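Local coordinates for PbSGBP-B lipoprotein (Prevotella bryantii B14, PDB 6D2Y), which probably binds polysaccharides as a surface glycan-binding lipoprotein and also carries a bound magnesium ion, at residues Y90-D93 with H94-I97; M114-A117 with S118-I122. All coordinates share one frame; numbering follows the deposited sequence.

Contact 1: Y90-D93 with H94-I97; sequences YITD and HTLI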
loop_
_atom_site.group_PDB
_atom_site.type_symbol
_atom_site.label_atom_id
_atom_site.label_comp_id
_atom_site.label_asym_id
_atom_site.label_seq_id
_atom_site.Cartn_x
_atom_site.Cartn_y
_atom_site.Cartn_z
ATOM N N TYR A 90 29.278 -8.472 -34.063
ATOM C CA TYR A 90 29.611 -7.206 -33.420
ATOM C C TYR A 90 30.735 -7.381 -32.406
ATOM O O TYR A 90 30.756 -6.732 -31.357
ATOM C CB TYR A 90 28.380 -6.587 -32.762
ATOM C CG TYR A 90 27.305 -6.229 -33.758
ATOM C CD1 TYR A 90 27.532 -5.266 -34.729
ATOM C CD2 TYR A 90 26.064 -6.853 -33.730
ATOM C CE1 TYR A 90 26.559 -4.934 -35.648
ATOM C CE2 TYR A 90 25.082 -6.528 -34.646
ATOM C CZ TYR A 90 25.334 -5.567 -35.603
ATOM O OH TYR A 90 24.360 -5.240 -36.519
ATOM N N ILE A 91 31.690 -8.256 -32.710
ATOM C CA ILE A 91 32.844 -8.501 -31.847
ATOM C C ILE A 91 34.091 -8.343 -32.715
ATOM O O ILE A 91 34.531 -9.288 -33.380
ATOM C CB ILE A 91 32.808 -9.879 -31.181
ATOM C CG1 ILE A 91 31.519 -10.055 -30.377
ATOM C CG2 ILE A 91 34.020 -10.057 -30.279
ATOM C CD1 ILE A 91 31.359 -11.432 -29.776
ATOM N N THR A 92 34.666 -7.144 -32.717
ATOM C CA THR A 92 35.994 -6.963 -33.278
ATOM C C THR A 92 37.032 -7.408 -32.252
ATOM O O THR A 92 36.708 -7.772 -31.118
ATOM C CB THR A 92 36.219 -5.509 -33.690
ATOM O OG1 THR A 92 36.468 -4.711 -32.525
ATOM C CG2 THR A 92 35.001 -4.966 -34.426
ATOM N N ASP A 93 38.302 -7.384 -32.643
ATOM C CA ASP A 93 39.339 -7.780 -31.702
ATOM C C ASP A 93 39.687 -6.676 -30.714
ATOM O O ASP A 93 40.481 -6.911 -29.795
ATOM C CB ASP A 93 40.595 -8.233 -32.452
ATOM C CG ASP A 93 41.306 -9.377 -31.749
ATOM O OD1 ASP A 93 40.640 -10.394 -31.442
ATOM O OD2 ASP A 93 42.522 -9.264 -31.508
ATOM N N HIS A 94 39.102 -5.486 -30.864
ATOM C CA HIS A 94 39.296 -4.404 -29.917
ATOM C C HIS A 94 38.005 -3.888 -29.299
ATOM O O HIS A 94 38.070 -3.117 -28.334
ATOM C CB HIS A 94 40.037 -3.232 -30.579
ATOM C CG HIS A 94 41.381 -3.602 -31.122
ATOM N ND1 HIS A 94 42.341 -4.227 -30.356
ATOM C CD2 HIS A 94 41.928 -3.439 -32.351
ATOM C CE1 HIS A 94 43.420 -4.436 -31.089
ATOM N NE2 HIS A 94 43.196 -3.965 -32.303
ATOM N N THR A 95 36.843 -4.276 -29.823
ATOM C CA THR A 95 35.558 -3.891 -29.256
ATOM C C THR A 95 34.627 -5.092 -29.252
ATOM O O THR A 95 34.544 -5.829 -30.239
ATOM C CB THR A 95 34.899 -2.747 -30.038
ATOM O OG1 THR A 95 34.637 -3.174 -31.380
ATOM C CG2 THR A 95 35.786 -1.510 -30.056
ATOM N N LEU A 96 33.928 -5.277 -28.137
ATOM C CA LEU A 96 32.884 -6.285 -28.014
ATOM C C LEU A 96 31.660 -5.616 -27.408
ATOM O O LEU A 96 31.755 -4.991 -26.345
ATOM C CB LEU A 96 33.338 -7.470 -27.149
ATOM C CG LEU A 96 32.423 -8.696 -27.022
ATOM C CD1 LEU A 96 33.246 -9.921 -26.675
ATOM C CD2 LEU A 96 31.331 -8.508 -25.981
ATOM N N ILE A 97 30.520 -5.749 -28.080
ATOM C CA ILE A 97 29.262 -5.158 -27.639
ATOM C C ILE A 97 28.342 -6.292 -27.207
ATOM O O ILE A 97 28.005 -7.171 -28.010
ATOM C CB ILE A 97 28.626 -4.293 -28.738
ATOM C CG1 ILE A 97 29.540 -3.117 -29.076
ATOM C CG2 ILE A 97 27.252 -3.793 -28.304
ATOM C CD1 ILE A 97 29.051 -2.268 -30.233
#

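Contact 2: M114-A117 with S118-I122; sequences MITA and SNDTI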
loop_
_atom_site.group_PDB
_atom_site.type_symbol
_atom_site.label_atom_id
_atom_site.label_comp_id
_atom_site.label_asym_id
_atom_site.label_seq_id
_atom_site.Cartn_x
_atom_site.Cartn_y
_atom_site.Cartn_z
HETATM N N MSE A 114 34.933 -13.744 -18.426
HETATM C CA MSE A 114 35.185 -14.017 -19.831
HETATM C C MSE A 114 35.779 -15.405 -19.978
HETATM O O MSE A 114 36.771 -15.729 -19.318
HETATM C CB MSE A 114 36.120 -12.973 -20.422
HETATM C CG MSE A 114 35.850 -11.578 -19.917
HETATM SE SE MSE A 114 37.292 -10.369 -20.374
HETATM C CE MSE A 114 36.388 -9.515 -21.820
ATOM N N ILE A 115 35.170 -16.228 -20.832
ATOM C CA ILE A 115 35.592 -17.612 -21.026
ATOM C C ILE A 115 36.163 -17.767 -22.430
ATOM O O ILE A 115 35.501 -17.442 -23.425
ATOM C CB ILE A 115 34.454 -18.621 -20.797
ATOM C CG1 ILE A 115 33.829 -18.489 -19.404
ATOM C CG2 ILE A 115 34.986 -20.028 -20.969
ATOM C CD1 ILE A 115 32.505 -19.212 -19.273
ATOM N N THR A 116 37.383 -18.284 -22.503
ATOM C CA THR A 116 38.048 -18.525 -23.769
ATOM C C THR A 116 37.617 -19.871 -24.347
ATOM O O THR A 116 36.799 -20.599 -23.774
ATOM C CB THR A 116 39.556 -18.466 -23.577
ATOM O OG1 THR A 116 39.958 -19.516 -22.689
ATOM C CG2 THR A 116 39.940 -17.129 -22.963
ATOM N N ALA A 117 38.183 -20.204 -25.509
ATOM C CA ALA A 117 37.868 -21.475 -26.153
ATOM C C ALA A 117 38.320 -22.659 -25.309
ATOM O O ALA A 117 37.669 -23.711 -25.314
ATOM C CB ALA A 117 38.510 -21.526 -27.538
ATOM N N SER A 118 39.419 -22.507 -24.573
ATOM C CA SER A 118 39.927 -23.560 -23.702
ATOM C C SER A 118 39.219 -23.606 -22.353
ATOM O O SER A 118 39.716 -24.266 -21.434
ATOM C CB SER A 118 41.435 -23.389 -23.497
ATOM O OG SER A 118 41.790 -22.022 -23.383
ATOM N N ASN A 119 38.080 -22.926 -22.223
ATOM C CA ASN A 119 37.283 -22.880 -20.997
ATOM C C ASN A 119 38.041 -22.256 -19.826
ATOM O O ASN A 119 37.718 -22.520 -18.664
ATOM C CB ASN A 119 36.766 -24.272 -20.614
ATOM C CG ASN A 119 35.323 -24.248 -20.144
ATOM O OD1 ASN A 119 34.411 -23.960 -20.920
ATOM N ND2 ASN A 119 35.111 -24.549 -18.868
ATOM N N ASP A 120 39.046 -21.431 -20.108
ATOM C CA ASP A 120 39.681 -20.642 -19.062
ATOM C C ASP A 120 38.778 -19.477 -18.667
ATOM O O ASP A 120 38.015 -18.952 -19.480
ATOM C CB ASP A 120 41.040 -20.119 -19.532
ATOM C CG ASP A 120 42.064 -21.228 -19.723
ATOM O OD1 ASP A 120 42.094 -22.165 -18.897
ATOM O OD2 ASP A 120 42.846 -21.158 -20.697
ATOM N N THR A 121 38.869 -19.074 -17.401
ATOM C CA THR A 121 38.024 -18.023 -16.843
ATOM C C THR A 121 38.876 -16.802 -16.522
ATOM O O THR A 121 39.864 -16.905 -15.788
ATOM C CB THR A 121 37.295 -18.507 -15.588
ATOM O OG1 THR A 121 36.436 -19.604 -15.922
ATOM C CG2 THR A 121 36.458 -17.385 -14.994
ATOM N N ILE A 122 38.486 -15.651 -17.064
ATOM C CA ILE A 122 39.187 -14.392 -16.825
ATOM C C ILE A 122 38.191 -13.389 -16.251
ATOM O O ILE A 122 37.322 -12.891 -16.981
ATOM C CB ILE A 122 39.842 -13.867 -18.111
ATOM C CG1 ILE A 122 41.040 -14.738 -18.490
ATOM C CG2 ILE A 122 40.290 -12.435 -17.932
ATOM C CD1 ILE A 122 40.818 -15.567 -19.729
#

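Contact 1: Y90-D93 with H94-I97
I91 lies alongside L96, the two aliphatic chains pointing the same way. CG2 of I91 meets CD1 of L96 at 3.7 Å, and CG1 of I91 reaches CG of L96 at the same distance, which makes this a flank-to-flank overlap of branches. A chi1 of -174° carries CG of L96 directly away from the backbone N and lays the branch along I91, while it also packs on I74 and I77 of the facing sheet. The polar half of the reversal centres on T92. Its OG1 sits 2.7 Å from OG1 of T95, a hydrogen bond in which either hydroxyl may be the donor, and the two side chains cross obliquely. The same OG1 of T92 accepts the amide N of H94 at 3.2 Å (N-H...O angle 150°), so the hydroxyl spans the corner. The backbone pairing is thin: a single bridge, I91 with L96, and two weak hydrogen bonds, one strongly bent from T92 N to T95 O, the other long, from I97 N to Y90 O at 3.4 Å. D93, at the corner, is anchored through OD1 to the amide of K72 and through its backbone to L71. A threonine oxygen receiving the amide two residues onward is the signature of an ST turn, and here it leads the chain back into 95-99, an outermost strand of its sheet in a β-sandwich.

Contact 2: M114-A117 with S118-I122
OG1 of T116 is gripped by two groups of the turn, S118 OG and D120 N. It lies 3.2 Å from OG of S118, in a hydrogen bond whose direction stays open, and accepts the amide N of D120 in a weak bond of 3.3 Å. A chi1 of 63° sets OG1 between the backbone N and carbonyl carbon of T116, over the turn, while CG2, the other branch, reaches CD1 of I122 at 3.7 Å; these two side chains cross at about a right angle. The backbone of T116 is bonded at both ends. Its O accepts N of N119 to close a type I turn, with the donor well above the carbonyl plane, whereas its N gives a bond, 3.2 Å long, to O of D120 in the carbonyl plane. N119 itself has a left-handed backbone conformation, and with this pair of bonds the loop is a 3:5 hairpin with a type I turn and a G1 bulge. Beyond it regular antiparallel pairing sets in: I122 N donates to M114 O at 2.8 Å, and M114 N returns a bond to I122 O at 2.9 Å and 170°. On the I115 face, CG2 of I115 rests on CA of N119 at 3.7 Å. The hairpin strands lie side by side inside a mixed sheet, flanked by 57-59 and 74-79; I115 bonds through its backbone to K75 and G76 of strand 74-79, the selenomethionine M114 packs on I74, and I122 leans on T37 and P38 ahead of strand 39-45.

Overall arrangement
From the N terminus the chain first lays down strands 39-45 and 63-69 of one sheet and 74-79 of the other, then passes strand 82-83 and enters contact 1. That reversal starts strand 95-99 beside 63-69. Contact 2 follows, closing the hairpin of strands 111-116 and 121-129. The two neither nest nor cross: the first is complete before the second opens. Their centres are 16 Å apart and their nearest atoms about 6 Å, so they do not touch, yet I74 of strand 74-79 packs against side chains from both. Each thus serves a different sheet of the N-terminal sandwich, away from the magnesium site.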